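Local structure of protoporphyrinogen oxidase (Exiguobacterium sibiricum, 3LOV) at residues P59-L72 and V445-M457. The protein probably oxidises coproporphyrinogen III to coproporphyrin III with bound FAD and molecular oxygen, a step of heme b biosynthesis. Sequence-based numbering, arbitrary orientation. Where two conformers were deposited one is given.
Sequences PDSYVARKHILTDL and VGLPDCVASAKTM. With FAD (flavin-adenine dinucleotide), chain B.
K66 and P448 meet at the start of helix 447-457, where the lysine crosses the proline ring at about a right angle and K66 CB presses on P448 CB at 3.4 Å, tighter than usual for two carbons. Proline suits this first turn, which asks no amide hydrogen of it, and its CG also touches Y62 CB, the two side chains meeting obliquely. Beyond CG the lysine chain is extended and passes across the ring, CD still near P448 CB; this extension brings K66 NZ to D449, where NZ meets the syn lone pair of OD1 at 2.9 Å and, more weakly, OD2. With CG anti to its carbonyl carbon, D449 folds back to the helix start, where OD2 accepts from the N-cap amide G446 N at 3.2 Å. An alanine at D449 would probably leave the K66 ammonium without its counter-charge and G446 N without this acceptor. Deeper in, L69 sets CG over the centre of one Y62 face and CD2 against L447 CB (3.6 Å). I68, its CG1 anti to the backbone N (chi1 -168°), enters as a knob among P448, V451, A452 and K455, a branched aliphatic chain filling a hole on the surface of helix 447-457, which helix 68-72 crosses at 74°. At the other end, L447 CD1 touches P59 CB (3.7 Å), and both leucine and proline pack on the flavin. L447 N donates to FAD O2 nearly straight (2.8 Å, 166°), a bond the positive end of the helix dipole would favour, and S61 O takes a weak bond from FAD N3. A helix start directed at the flavin pyrimidine is typical of FAD sites in the amine oxidase family.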
# COMPACT_ATOMS: atom_id res chain seq x y z
N PRO A 59 -4.31 -3.07 5.50
CA PRO A 59 -4.96 -2.10 4.59
C PRO A 59 -6.41 -1.79 5.04
O PRO A 59 -7.13 -2.69 5.46
CB PRO A 59 -5.04 -2.85 3.25
CG PRO A 59 -4.12 -3.98 3.34
CD PRO A 59 -3.88 -4.29 4.82
N ASP A 60 -6.83 -0.54 4.99
CA ASP A 60 -8.21 -0.26 5.37
C ASP A 60 -9.12 -0.08 4.17
O ASP A 60 -10.34 -0.13 4.30
CB ASP A 60 -8.30 0.90 6.39
CG ASP A 60 -8.14 2.28 5.78
OD1 ASP A 60 -7.62 2.39 4.66
OD2 ASP A 60 -8.56 3.26 6.44
N SER A 61 -8.53 0.14 3.00
CA SER A 61 -9.30 0.53 1.82
C SER A 61 -8.42 0.45 0.58
O SER A 61 -7.27 0.05 0.66
CB SER A 61 -9.84 1.95 2.02
OG SER A 61 -8.79 2.90 2.17
N TYR A 62 -8.98 0.82 -0.56
CA TYR A 62 -8.29 0.85 -1.84
C TYR A 62 -8.79 2.03 -2.66
O TYR A 62 -9.89 2.51 -2.44
CB TYR A 62 -8.43 -0.46 -2.62
CG TYR A 62 -9.84 -0.79 -3.13
CD1 TYR A 62 -10.75 -1.51 -2.36
CD2 TYR A 62 -10.24 -0.36 -4.38
CE1 TYR A 62 -12.04 -1.79 -2.83
CE2 TYR A 62 -11.50 -0.62 -4.86
CZ TYR A 62 -12.39 -1.33 -4.10
OH TYR A 62 -13.59 -1.55 -4.64
N VAL A 63 -7.96 2.49 -3.60
CA VAL A 63 -8.28 3.60 -4.51
C VAL A 63 -9.37 3.20 -5.50
O VAL A 63 -9.16 2.29 -6.34
CB VAL A 63 -7.03 4.03 -5.33
CG1 VAL A 63 -7.38 5.10 -6.38
CG2 VAL A 63 -5.92 4.52 -4.39
N ALA A 64 -10.53 3.88 -5.44
CA ALA A 64 -11.70 3.49 -6.23
C ALA A 64 -11.39 3.49 -7.71
O ALA A 64 -11.93 2.68 -8.43
CB ALA A 64 -12.92 4.45 -5.93
N ARG A 65 -10.48 4.37 -8.15
CA ARG A 65 -10.17 4.53 -9.58
C ARG A 65 -9.56 3.25 -10.12
O ARG A 65 -9.66 2.97 -11.30
CB ARG A 65 -9.20 5.70 -9.76
CG ARG A 65 -8.89 6.08 -11.19
N LYS A 66 -8.95 2.44 -9.24
CA LYS A 66 -8.36 1.16 -9.67
C LYS A 66 -9.43 0.09 -9.59
O LYS A 66 -9.45 -0.77 -8.68
CB LYS A 66 -7.14 0.84 -8.82
CG LYS A 66 -5.99 1.83 -9.03
CD LYS A 66 -4.75 1.48 -8.18
CE LYS A 66 -3.63 2.45 -8.49
NZ LYS A 66 -2.31 1.98 -8.05
N HIS A 67 -10.36 0.19 -10.54
CA HIS A 67 -11.67 -0.48 -10.50
C HIS A 67 -11.62 -2.00 -10.68
O HIS A 67 -12.65 -2.66 -10.52
CB HIS A 67 -12.58 0.10 -11.60
CG HIS A 67 -12.10 -0.19 -12.98
ND1 HIS A 67 -12.39 -1.37 -13.63
CD2 HIS A 67 -11.28 0.51 -13.81
CE1 HIS A 67 -11.80 -1.37 -14.81
NE2 HIS A 67 -11.14 -0.23 -14.95
N ILE A 68 -10.44 -2.57 -11.00
CA ILE A 68 -10.33 -4.02 -11.08
C ILE A 68 -10.78 -4.71 -9.78
O ILE A 68 -11.44 -5.75 -9.82
CB ILE A 68 -8.91 -4.50 -11.51
CG1 ILE A 68 -8.94 -5.99 -11.87
CG2 ILE A 68 -7.86 -4.23 -10.41
CD1 ILE A 68 -7.66 -6.49 -12.52
N LEU A 69 -10.50 -4.09 -8.63
CA LEU A 69 -10.85 -4.68 -7.35
C LEU A 69 -12.37 -4.51 -7.10
O LEU A 69 -13.01 -5.40 -6.52
CB LEU A 69 -10.02 -4.07 -6.20
CG LEU A 69 -10.25 -4.63 -4.78
CD1 LEU A 69 -10.51 -6.15 -4.77
CD2 LEU A 69 -9.06 -4.32 -3.86
N THR A 70 -12.91 -3.36 -7.51
CA THR A 70 -14.37 -3.13 -7.50
C THR A 70 -15.06 -4.20 -8.33
O THR A 70 -16.01 -4.82 -7.87
CB THR A 70 -14.72 -1.75 -8.05
OG1 THR A 70 -13.87 -0.76 -7.43
CG2 THR A 70 -16.23 -1.43 -7.77
N ASP A 71 -14.53 -4.47 -9.51
CA ASP A 71 -15.10 -5.47 -10.40
C ASP A 71 -15.07 -6.89 -9.81
O ASP A 71 -16.07 -7.64 -9.89
CB ASP A 71 -14.37 -5.46 -11.73
CG ASP A 71 -14.62 -4.21 -12.53
OD1 ASP A 71 -15.67 -3.58 -12.36
OD2 ASP A 71 -13.74 -3.89 -13.35
N LEU A 72 -13.94 -7.26 -9.20
CA LEU A 72 -13.81 -8.54 -8.50
C LEU A 72 -14.82 -8.60 -7.38
O LEU A 72 -15.50 -9.63 -7.20
CB LEU A 72 -12.37 -8.75 -7.97
CG LEU A 72 -12.06 -10.06 -7.27
CD1 LEU A 72 -12.32 -11.20 -8.29
CD2 LEU A 72 -10.56 -10.11 -6.65
N VAL A 445 2.25 -1.70 -5.11
CA VAL A 445 2.06 -2.14 -3.76
C VAL A 445 0.61 -2.37 -3.31
O VAL A 445 0.37 -3.19 -2.44
CB VAL A 445 2.78 -1.14 -2.81
CG1 VAL A 445 2.37 -1.35 -1.38
CG2 VAL A 445 4.28 -1.31 -3.01
N GLY A 446 -0.35 -1.68 -3.92
CA GLY A 446 -1.74 -1.63 -3.41
C GLY A 446 -2.59 -2.84 -3.74
O GLY A 446 -2.28 -3.59 -4.66
N LEU A 447 -3.70 -3.01 -3.02
CA LEU A 447 -4.56 -4.18 -3.21
C LEU A 447 -4.96 -4.39 -4.68
O LEU A 447 -4.86 -5.53 -5.19
CB LEU A 447 -5.77 -4.14 -2.29
CG LEU A 447 -5.43 -4.23 -0.82
CD1 LEU A 447 -6.59 -3.76 0.03
CD2 LEU A 447 -5.04 -5.62 -0.42
N PRO A 448 -5.36 -3.31 -5.38
CA PRO A 448 -5.76 -3.43 -6.79
C PRO A 448 -4.63 -3.78 -7.72
O PRO A 448 -4.87 -4.50 -8.70
CB PRO A 448 -6.29 -2.03 -7.12
CG PRO A 448 -6.68 -1.47 -5.80
CD PRO A 448 -5.57 -1.93 -4.91
N ASP A 449 -3.42 -3.28 -7.41
CA ASP A 449 -2.22 -3.60 -8.18
C ASP A 449 -1.87 -5.09 -8.07
O ASP A 449 -1.45 -5.72 -9.02
CB ASP A 449 -1.01 -2.76 -7.71
CG ASP A 449 -1.25 -1.21 -7.82
OD1 ASP A 449 -1.79 -0.74 -8.82
OD2 ASP A 449 -0.89 -0.48 -6.88
N CYS A 450 -1.98 -5.61 -6.86
CA CYS A 450 -1.76 -7.03 -6.60
C CYS A 450 -2.80 -7.90 -7.29
O CYS A 450 -2.47 -8.94 -7.89
CB CYS A 450 -1.77 -7.27 -5.09
SG CYS A 450 -0.26 -6.65 -4.29
N VAL A 451 -4.05 -7.47 -7.27
CA VAL A 451 -5.07 -8.21 -8.00
C VAL A 451 -4.75 -8.25 -9.50
O VAL A 451 -4.75 -9.33 -10.08
CB VAL A 451 -6.50 -7.68 -7.73
CG1 VAL A 451 -7.51 -8.33 -8.71
CG2 VAL A 451 -6.88 -7.91 -6.24
N ALA A 452 -4.43 -7.10 -10.09
CA ALA A 452 -3.98 -7.05 -11.45
C ALA A 452 -2.74 -7.89 -11.71
O ALA A 452 -2.57 -8.46 -12.81
CB ALA A 452 -3.67 -5.58 -11.88
N SER A 453 -1.83 -7.90 -10.74
CA SER A 453 -0.58 -8.65 -10.87
C SER A 453 -0.94 -10.14 -11.03
O SER A 453 -0.49 -10.79 -11.99
CB SER A 453 0.34 -8.41 -9.64
OG SER A 453 1.58 -9.10 -9.70
N ALA A 454 -1.78 -10.63 -10.13
CA ALA A 454 -2.33 -12.00 -10.23
C ALA A 454 -3.01 -12.25 -11.60
O ALA A 454 -2.68 -13.21 -12.28
CB ALA A 454 -3.32 -12.32 -9.07
N LYS A 455 -3.95 -11.39 -12.00
CA LYS A 455 -4.68 -11.59 -13.26
C LYS A 455 -3.74 -11.63 -14.47
O LYS A 455 -3.83 -12.53 -15.32
CB LYS A 455 -5.71 -10.50 -13.46
CG LYS A 455 -6.79 -10.81 -14.53
CD LYS A 455 -7.56 -9.53 -14.88
CE LYS A 455 -8.90 -9.81 -15.55
NZ LYS A 455 -8.88 -11.11 -16.24
N THR A 456 -2.84 -10.66 -14.57
CA THR A 456 -1.91 -10.68 -15.70
C THR A 456 -1.01 -11.95 -15.66
O THR A 456 -0.70 -12.50 -16.71
CB THR A 456 -1.06 -9.40 -15.75
OG1 THR A 456 -1.93 -8.28 -15.60
CG2 THR A 456 -0.34 -9.26 -17.08
N MSE A 457 -0.55 -12.40 -14.49
CA MSE A 457 0.31 -13.59 -14.52
C MSE A 457 -0.52 -14.84 -14.87
O MSE A 457 -0.09 -15.66 -15.67
CB MSE A 457 1.13 -13.80 -13.26
CG MSE A 457 2.20 -12.74 -13.05
SE MSE A 457 3.53 -12.71 -14.45
CE MSE A 457 3.19 -11.03 -15.38
PA FAD B . 0.81 -10.78 1.58
O1A FAD B . -0.47 -10.17 2.06
O2A FAD B . 2.06 -10.46 2.30
O5B FAD B . 0.63 -12.36 1.54
C5B FAD B . 1.72 -13.24 1.44
C4B FAD B . 1.22 -14.63 1.85
O4B FAD B . 2.21 -15.63 1.58
C3B FAD B . 0.89 -14.67 3.33
O3B FAD B . -0.36 -15.29 3.58
C2B FAD B . 2.07 -15.46 3.88
O2B FAD B . 1.75 -16.20 5.00
C1B FAD B . 2.40 -16.39 2.73
N9A FAD B . 3.76 -16.94 2.73
C8A FAD B . 4.97 -16.41 3.13
N7A FAD B . 5.96 -17.31 2.93
C5A FAD B . 5.39 -18.44 2.41
C6A FAD B . 5.90 -19.67 2.00
N6A FAD B . 7.20 -19.94 2.04
N1A FAD B . 5.03 -20.64 1.51
C2A FAD B . 3.69 -20.37 1.39
N3A FAD B . 3.20 -19.14 1.77
C4A FAD B . 4.03 -18.21 2.29
N1 FAD B . -2.90 -1.42 0.02
C2 FAD B . -4.03 -0.73 -0.32
O2 FAD B . -4.53 -0.85 -1.45
N3 FAD B . -4.61 0.12 0.59
C4 FAD B . -4.08 0.31 1.82
O4 FAD B . -4.66 1.06 2.59
C4X FAD B . -2.92 -0.34 2.17
N5 FAD B . -2.40 -0.17 3.45
C5X FAD B . -1.24 -0.87 3.79
C6 FAD B . -0.67 -0.69 5.05
C7 FAD B . 0.50 -1.38 5.41
C7M FAD B . 1.10 -1.19 6.77
C8 FAD B . 1.10 -2.28 4.51
C8M FAD B . 2.37 -3.04 4.84
C9 FAD B . 0.53 -2.48 3.25
C9A FAD B . -0.63 -1.77 2.87
N10 FAD B . -1.20 -1.97 1.60
C10 FAD B . -2.34 -1.23 1.26
C1' FAD B . -0.61 -2.89 0.56
C2' FAD B . -1.34 -4.25 0.64
O2' FAD B . -1.10 -4.81 1.88
C3' FAD B . -0.89 -5.24 -0.44
O3' FAD B . -1.46 -4.78 -1.66
C4' FAD B . -1.36 -6.71 -0.25
O4' FAD B . -1.67 -7.10 1.07
C5' FAD B . -0.30 -7.69 -0.71
O5' FAD B . -0.84 -8.99 -0.66
P FAD B . 0.05 -10.20 -1.15
O1P FAD B . 0.88 -9.85 -2.36
O2P FAD B . -0.71 -11.50 -1.24
O3P FAD B . 1.14 -10.39 0.05